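Local coordinates for putative adenosine kinase (Schistosoma mansoni, PDB 3VAS), which probably phosphorylates adenosine to AMP at its 5'-hydroxyl with ATP as phosphate donor, as adenosine kinases of the ribokinase (pfkB) family do, at residues D36-A41 with N77-G82; T65-I70 with K140-V145. All coordinates share one frame; numbering follows the deposited sequence.

Interaction 1 of 2, residues D36-A41 with N77-G82. With ADN (adenosine), chain C.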
loop_
_atom_site.group_PDB
_atom_site.type_symbol
_atom_site.label_atom_id
_atom_site.label_comp_id
_atom_site.label_asym_id
_atom_site.label_seq_id
_atom_site.Cartn_x
_atom_site.Cartn_y
_atom_site.Cartn_z
ATOM N N ASP A 36 -7.286 -10.449 -5.248
ATOM C CA ASP A 36 -7.248 -9.861 -6.585
ATOM C C ASP A 36 -7.808 -10.832 -7.620
ATOM O O ASP A 36 -7.437 -12.006 -7.657
ATOM C CB ASP A 36 -5.825 -9.448 -6.973
ATOM C CG ASP A 36 -5.343 -8.217 -6.216
ATOM O OD1 ASP A 36 -6.162 -7.593 -5.503
ATOM O OD2 ASP A 36 -4.145 -7.867 -6.347
ATOM N N ILE A 37 -8.712 -10.336 -8.454
ATOM C CA ILE A 37 -9.239 -11.131 -9.550
ATOM C C ILE A 37 -8.833 -10.475 -10.867
ATOM O O ILE A 37 -9.454 -9.514 -11.313
ATOM C CB ILE A 37 -10.762 -11.278 -9.454
ATOM C CG1 ILE A 37 -11.153 -11.745 -8.049
ATOM C CG2 ILE A 37 -11.280 -12.235 -10.526
ATOM C CD1 ILE A 37 -12.642 -11.989 -7.879
ATOM N N ILE A 38 -7.777 -11.006 -11.476
ATOM C CA ILE A 38 -7.154 -10.383 -12.633
ATOM C C ILE A 38 -7.684 -10.961 -13.937
ATOM O O ILE A 38 -7.588 -12.165 -14.183
ATOM C CB ILE A 38 -5.625 -10.541 -12.579
ATOM C CG1 ILE A 38 -5.106 -10.095 -11.208
ATOM C CG2 ILE A 38 -4.962 -9.759 -13.708
ATOM C CD1 ILE A 38 -3.638 -10.374 -10.991
ATOM N N VAL A 39 -8.235 -10.089 -14.772
ATOM C CA VAL A 39 -8.904 -10.515 -15.994
ATOM C C VAL A 39 -8.476 -9.656 -17.178
ATOM O O VAL A 39 -8.274 -8.451 -17.035
ATOM C CB VAL A 39 -10.449 -10.456 -15.828
ATOM C CG1 VAL A 39 -10.879 -9.156 -15.156
ATOM C CG2 VAL A 39 -11.163 -10.636 -17.162
ATOM N N ASP A 40 -8.307 -10.289 -18.335
ATOM C CA ASP A 40 -8.163 -9.561 -19.587
ATOM C C ASP A 40 -9.524 -8.988 -19.973
ATOM O O ASP A 40 -10.414 -9.716 -20.423
ATOM C CB ASP A 40 -7.632 -10.473 -20.692
ATOM C CG ASP A 40 -6.174 -10.846 -20.490
ATOM O OD1 ASP A 40 -5.439 -10.055 -19.858
ATOM O OD2 ASP A 40 -5.763 -11.927 -20.965
ATOM N N ALA A 41 -9.681 -7.683 -19.785
ATOM C CA ALA A 41 -10.972 -7.033 -19.970
ATOM C C ALA A 41 -11.187 -6.542 -21.396
ATOM O O ALA A 41 -10.248 -6.107 -22.067
ATOM C CB ALA A 41 -11.123 -5.880 -18.990
ATOM N N ASN A 77 -7.062 -14.943 -13.171
ATOM C CA ASN A 77 -5.973 -15.165 -12.230
ATOM C C ASN A 77 -6.368 -14.694 -10.834
ATOM O O ASN A 77 -6.616 -13.514 -10.614
ATOM C CB ASN A 77 -4.696 -14.458 -12.700
ATOM C CG ASN A 77 -3.507 -14.708 -11.779
ATOM O OD1 ASN A 77 -3.520 -15.624 -10.953
ATOM N ND2 ASN A 77 -2.467 -13.895 -11.927
ATOM N N TYR A 78 -6.435 -15.634 -9.898
ATOM C CA TYR A 78 -6.765 -15.323 -8.516
ATOM C C TYR A 78 -5.479 -15.257 -7.718
ATOM O O TYR A 78 -4.680 -16.193 -7.748
ATOM C CB TYR A 78 -7.669 -16.406 -7.924
ATOM C CG TYR A 78 -8.982 -16.600 -8.649
ATOM C CD1 TYR A 78 -10.065 -15.772 -8.394
ATOM C CD2 TYR A 78 -9.142 -17.622 -9.575
ATOM C CE1 TYR A 78 -11.276 -15.952 -9.048
ATOM C CE2 TYR A 78 -10.344 -17.807 -10.239
ATOM C CZ TYR A 78 -11.409 -16.969 -9.968
ATOM O OH TYR A 78 -12.607 -17.146 -10.621
ATOM N N ILE A 79 -5.268 -14.156 -7.006
ATOM C CA ILE A 79 -4.037 -13.996 -6.243
ATOM C C ILE A 79 -4.253 -13.042 -5.072
ATOM O O ILE A 79 -4.975 -12.055 -5.198
ATOM C CB ILE A 79 -2.862 -13.534 -7.153
ATOM C CG1 ILE A 79 -1.543 -13.491 -6.380
ATOM C CG2 ILE A 79 -3.156 -12.188 -7.795
ATOM C CD1 ILE A 79 -0.320 -13.285 -7.278
ATOM N N ALA A 80 -3.654 -13.361 -3.928
ATOM C CA ALA A 80 -3.780 -12.529 -2.737
ATOM C C ALA A 80 -3.338 -11.095 -3.006
ATOM O O ALA A 80 -2.306 -10.858 -3.635
ATOM C CB ALA A 80 -2.981 -13.123 -1.586
ATOM N N GLY A 81 -4.134 -10.143 -2.529
ATOM C CA GLY A 81 -3.848 -8.731 -2.723
ATOM C C GLY A 81 -3.974 -7.930 -1.440
ATOM O O GLY A 81 -3.809 -8.465 -0.342
ATOM N N GLY A 82 -4.275 -6.642 -1.576
ATOM C CA GLY A 82 -4.290 -5.738 -0.437
ATOM C C GLY A 82 -2.981 -4.966 -0.354
ATOM O O GLY A 82 -1.909 -5.559 -0.186
HETATM O "O5'" ADN C . -1.410 -1.661 -5.508
HETATM C "C5'" ADN C . -2.191 -2.700 -6.095
HETATM C "C4'" ADN C . -2.977 -3.453 -5.048
HETATM O "O4'" ADN C . -3.920 -2.570 -4.422
HETATM C "C3'" ADN C . -3.798 -4.649 -5.544
HETATM O "O3'" ADN C . -3.177 -5.864 -5.121
HETATM C "C2'" ADN C . -5.160 -4.498 -4.829
HETATM O "O2'" ADN C . -5.610 -5.660 -4.168
HETATM C "C1'" ADN C . -4.909 -3.361 -3.836
HETATM N N9 ADN C . -6.084 -2.540 -3.543
HETATM C C8 ADN C . -6.953 -2.058 -4.410
HETATM N N7 ADN C . -7.977 -1.325 -3.648
HETATM C C5 ADN C . -7.648 -1.417 -2.263
HETATM C C6 ADN C . -8.266 -0.918 -1.120
HETATM N N6 ADN C . -9.476 -0.149 -1.237
HETATM N N1 ADN C . -7.715 -1.173 0.129
HETATM C C2 ADN C . -6.561 -1.906 0.246
HETATM N N3 ADN C . -5.949 -2.395 -0.879
HETATM C C4 ADN C . -6.523 -2.137 -2.149
HETATM O O HOH W 1 -2.029 -9.535 -6.304
#
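Four backbone hydrogen bonds join Asp36 and Ile38 to Ile79 and Asn77, and the two strands run antiparallel. Ile38 N gives a nearly straight bond to Asn77 O (2.9 Å, 175° at the hydrogen), and Asn77 N returns one to Ile38 O. Asp36 N and Ile79 O make a more bent bond of 2.8 Å. Ile37 and Tyr78 form the non-hydrogen-bonded pair between the Asp36-Ile79 and Ile38-Asn77 pairs.

Apolar contacts lie on both faces of the sheet. Ile37 CG2 meets the Tyr78 ring obliquely at CE1 (4.0 Å), the two side chains pointing the same way. On the other face Ile38 CD1 reaches Ile79 CG2 (3.7 Å).

Asp36, within strand 27-40, and the C-terminal end of strand 77-81 face the adenosine pocket of the ribokinase-like fold. Gly81 and Gly82 belong to the diglycine that in this family starts the next helix, and Gly82 is its N-cap.

Polar contacts also hold the ribose; Asn32, Ala83, Asn86 and Asp320 bind adenosine too. Asp36 CG lies anti to its carbonyl carbon (chi1 -72°), which turns the carboxylate toward the ribose. It takes the 2'- and 3'-hydroxyls, O3' at OD2 (2.5 Å) and O2' at OD1, the latter modelled very short. Gly82 N donates to O2' of adenosine (3.1 Å). A water donates to both Asp36 OD2 and Ala80 O.

Interaction 2 of 2, residues T65-I70 with K140-V145. With ADN (adenosine), chain C.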
loop_
_atom_site.group_PDB
_atom_site.type_symbol
_atom_site.label_atom_id
_atom_site.label_comp_id
_atom_site.label_asym_id
_atom_site.label_seq_id
_atom_site.Cartn_x
_atom_site.Cartn_y
_atom_site.Cartn_z
ATOM N N THR A 65 -22.317 -5.428 -10.789
ATOM C CA THR A 65 -22.439 -6.488 -11.793
ATOM C C THR A 65 -21.091 -6.941 -12.344
ATOM O O THR A 65 -20.998 -8.014 -12.941
ATOM C CB THR A 65 -23.341 -6.071 -12.971
ATOM O OG1 THR A 65 -22.883 -4.823 -13.504
ATOM C CG2 THR A 65 -24.797 -5.933 -12.515
ATOM N N ILE A 66 -20.052 -6.133 -12.133
ATOM C CA ILE A 66 -18.730 -6.419 -12.692
ATOM C C ILE A 66 -18.172 -7.760 -12.206
ATOM O O ILE A 66 -17.507 -8.472 -12.961
ATOM C CB ILE A 66 -17.711 -5.266 -12.431
ATOM C CG1 ILE A 66 -16.558 -5.338 -13.425
ATOM C CG2 ILE A 66 -17.182 -5.286 -10.994
ATOM C CD1 ILE A 66 -15.521 -4.250 -13.232
ATOM N N TYR A 67 -18.474 -8.121 -10.964
ATOM C CA TYR A 67 -17.931 -9.347 -10.385
ATOM C C TYR A 67 -18.536 -10.603 -11.008
ATOM O O TYR A 67 -17.824 -11.565 -11.289
ATOM C CB TYR A 67 -18.070 -9.334 -8.859
ATOM C CG TYR A 67 -17.407 -8.120 -8.253
ATOM C CD1 TYR A 67 -16.019 -8.027 -8.179
ATOM C CD2 TYR A 67 -18.158 -7.057 -7.783
ATOM C CE1 TYR A 67 -15.403 -6.911 -7.641
ATOM C CE2 TYR A 67 -17.553 -5.935 -7.246
ATOM C CZ TYR A 67 -16.180 -5.866 -7.179
ATOM O OH TYR A 67 -15.585 -4.749 -6.643
ATOM N N ASP A 68 -19.844 -10.590 -11.237
ATOM C CA ASP A 68 -20.490 -11.683 -11.955
ATOM C C ASP A 68 -20.040 -11.679 -13.408
ATOM O O ASP A 68 -19.869 -12.734 -14.020
ATOM C CB ASP A 68 -22.013 -11.558 -11.887
ATOM C CG ASP A 68 -22.570 -11.907 -10.519
ATOM O OD1 ASP A 68 -21.992 -12.785 -9.846
ATOM O OD2 ASP A 68 -23.591 -11.302 -10.122
ATOM N N GLU A 69 -19.838 -10.482 -13.951
ATOM C CA GLU A 69 -19.491 -10.329 -15.358
ATOM C C GLU A 69 -18.108 -10.890 -15.701
ATOM O O GLU A 69 -17.970 -11.658 -16.654
ATOM C CB GLU A 69 -19.599 -8.866 -15.792
ATOM C CG GLU A 69 -19.467 -8.670 -17.294
ATOM C CD GLU A 69 -19.980 -7.320 -17.765
ATOM O OE1 GLU A 69 -20.110 -6.399 -16.929
ATOM O OE2 GLU A 69 -20.254 -7.181 -18.976
ATOM N N ILE A 70 -17.090 -10.516 -14.933
ATOM C CA ILE A 70 -15.737 -11.002 -15.210
ATOM C C ILE A 70 -15.594 -12.486 -14.882
ATOM O O ILE A 70 -14.659 -13.142 -15.334
ATOM C CB ILE A 70 -14.659 -10.213 -14.447
ATOM C CG1 ILE A 70 -14.784 -10.459 -12.943
ATOM C CG2 ILE A 70 -14.742 -8.732 -14.777
ATOM C CD1 ILE A 70 -13.742 -9.733 -12.129
ATOM N N LYS A 140 -12.650 -8.261 -2.266
ATOM C CA LYS A 140 -12.081 -8.637 -3.549
ATOM C C LYS A 140 -11.853 -7.408 -4.424
ATOM O O LYS A 140 -12.550 -6.395 -4.287
ATOM C CB LYS A 140 -13.011 -9.616 -4.265
ATOM C CG LYS A 140 -14.451 -9.129 -4.335
ATOM C CD LYS A 140 -15.373 -10.163 -4.964
ATOM C CE LYS A 140 -16.830 -9.748 -4.830
ATOM N NZ LYS A 140 -17.755 -10.774 -5.395
ATOM N N VAL A 141 -10.880 -7.508 -5.324
ATOM C CA VAL A 141 -10.594 -6.440 -6.273
ATOM C C VAL A 141 -10.718 -6.974 -7.693
ATOM O O VAL A 141 -10.070 -7.951 -8.058
ATOM C CB VAL A 141 -9.171 -5.868 -6.085
ATOM C CG1 VAL A 141 -8.944 -4.690 -7.032
ATOM C CG2 VAL A 141 -8.944 -5.444 -4.638
ATOM N N ALA A 142 -11.568 -6.350 -8.497
ATOM C CA ALA A 142 -11.599 -6.685 -9.907
ATOM C C ALA A 142 -10.477 -5.900 -10.558
ATOM O O ALA A 142 -10.510 -4.669 -10.575
ATOM C CB ALA A 142 -12.939 -6.327 -10.523
ATOM N N VAL A 143 -9.468 -6.608 -11.060
ATOM C CA VAL A 143 -8.349 -5.952 -11.729
ATOM C C VAL A 143 -8.481 -6.153 -13.233
ATOM O O VAL A 143 -8.231 -7.240 -13.753
ATOM C CB VAL A 143 -6.992 -6.477 -11.229
ATOM C CG1 VAL A 143 -5.845 -5.672 -11.836
ATOM C CG2 VAL A 143 -6.937 -6.421 -9.708
ATOM N N LEU A 144 -8.893 -5.098 -13.924
ATOM C CA LEU A 144 -9.197 -5.183 -15.347
ATOM C C LEU A 144 -7.984 -4.823 -16.198
ATOM O O LEU A 144 -7.548 -3.674 -16.221
ATOM C CB LEU A 144 -10.378 -4.277 -15.689
ATOM C CG LEU A 144 -11.775 -4.898 -15.581
ATOM C CD1 LEU A 144 -12.033 -5.508 -14.210
ATOM C CD2 LEU A 144 -12.835 -3.864 -15.919
ATOM N N VAL A 145 -7.434 -5.812 -16.893
ATOM C CA VAL A 145 -6.223 -5.590 -17.673
ATOM C C VAL A 145 -6.498 -5.559 -19.176
ATOM O O VAL A 145 -7.201 -6.422 -19.710
ATOM C CB VAL A 145 -5.145 -6.654 -17.358
ATOM C CG1 VAL A 145 -3.933 -6.478 -18.266
ATOM C CG2 VAL A 145 -4.734 -6.577 -15.890
HETATM O "O5'" ADN C . -1.410 -1.661 -5.508
HETATM C "C5'" ADN C . -2.191 -2.700 -6.095
HETATM C "C4'" ADN C . -2.977 -3.453 -5.048
HETATM O "O4'" ADN C . -3.920 -2.570 -4.422
HETATM C "C3'" ADN C . -3.798 -4.649 -5.544
HETATM O "O3'" ADN C . -3.177 -5.864 -5.121
HETATM C "C2'" ADN C . -5.160 -4.498 -4.829
HETATM O "O2'" ADN C . -5.610 -5.660 -4.168
HETATM C "C1'" ADN C . -4.909 -3.361 -3.836
HETATM N N9 ADN C . -6.084 -2.540 -3.543
HETATM C C8 ADN C . -6.953 -2.058 -4.410
HETATM N N7 ADN C . -7.977 -1.325 -3.648
HETATM C C5 ADN C . -7.648 -1.417 -2.263
HETATM C C6 ADN C . -8.266 -0.918 -1.120
HETATM N N6 ADN C . -9.476 -0.149 -1.237
HETATM N N1 ADN C . -7.715 -1.173 0.129
HETATM C C2 ADN C . -6.561 -1.906 0.246
HETATM N N3 ADN C . -5.949 -2.395 -0.879
HETATM C C4 ADN C . -6.523 -2.137 -2.149
#
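The ring of Tyr67 lies between Lys140 on one face and Ile66 of its own helix on the other. Lys140 CE sits 4.0 Å from the centroid of the Tyr67 ring, 19° off the normal, in a CH-pi contact. It stands over the ring but is offset toward the rim on the CG and CD1 side. Ile66 CG2 is 3.7 Å above the opposite face of the Tyr67 ring, over its centre. Ala142 CB approaches the CE1 corner obliquely, at 3.8 Å from Tyr67 CE1. At the far end of the ring, Tyr67 OH makes a weak hydrogen bond to Val153 O on the neighbouring strand.

Lys140 starts with CG between its backbone N and carbonyl carbon (chi1 51°) and is extended from there. This carries the methylenes across the ring and places Lys140 NZ 3.8 Å from Tyr67 CB. Asp68 OD1 lies 6.5 Å from Lys140 NZ, too far for a salt bridge.

The rest is aliphatic. Ile70 CD1 packs on Ala142 CB at 3.9 Å. Ile66 CD1 and the methyls of Leu144 meet tip to tip, with CD1 of Ile66 3.8 Å from Leu144 CD2. The short helix thus packs against one face of strand 138-145 in the pfkB fold. Val141 points the other way, and its CG2 touches adenosine O2'.

No hydrogen bond joins the two segments. Dispersion and apolar burial carry the contact, and the lysine contributes mainly through its methylenes; any electrostatic pull from Asp68 is probably modest.

From the N terminus the chain runs along strand 27-40, then passes through helix 44-48 and strand 55-58 to helix 65-70. Strand 77-81 follows and closes the first loop by pairing with residues 36-38 in interaction 1. The loop of interaction 2 opens at 65-70, before that closure, and closes only when strand 138-145 arrives. The two loops therefore cross. Strands 27-40 and 138-145 are parallel neighbours, and probable hydrogen bonds from Ile37 N to Val141 O and from Val145 N to Val39 O join the contacts directly. Their centres are about 9 Å apart. Together they join helix 65-70 and strand 77-81 to the neighbouring strands 27-40 and 138-145, with adenosine touching both contacts.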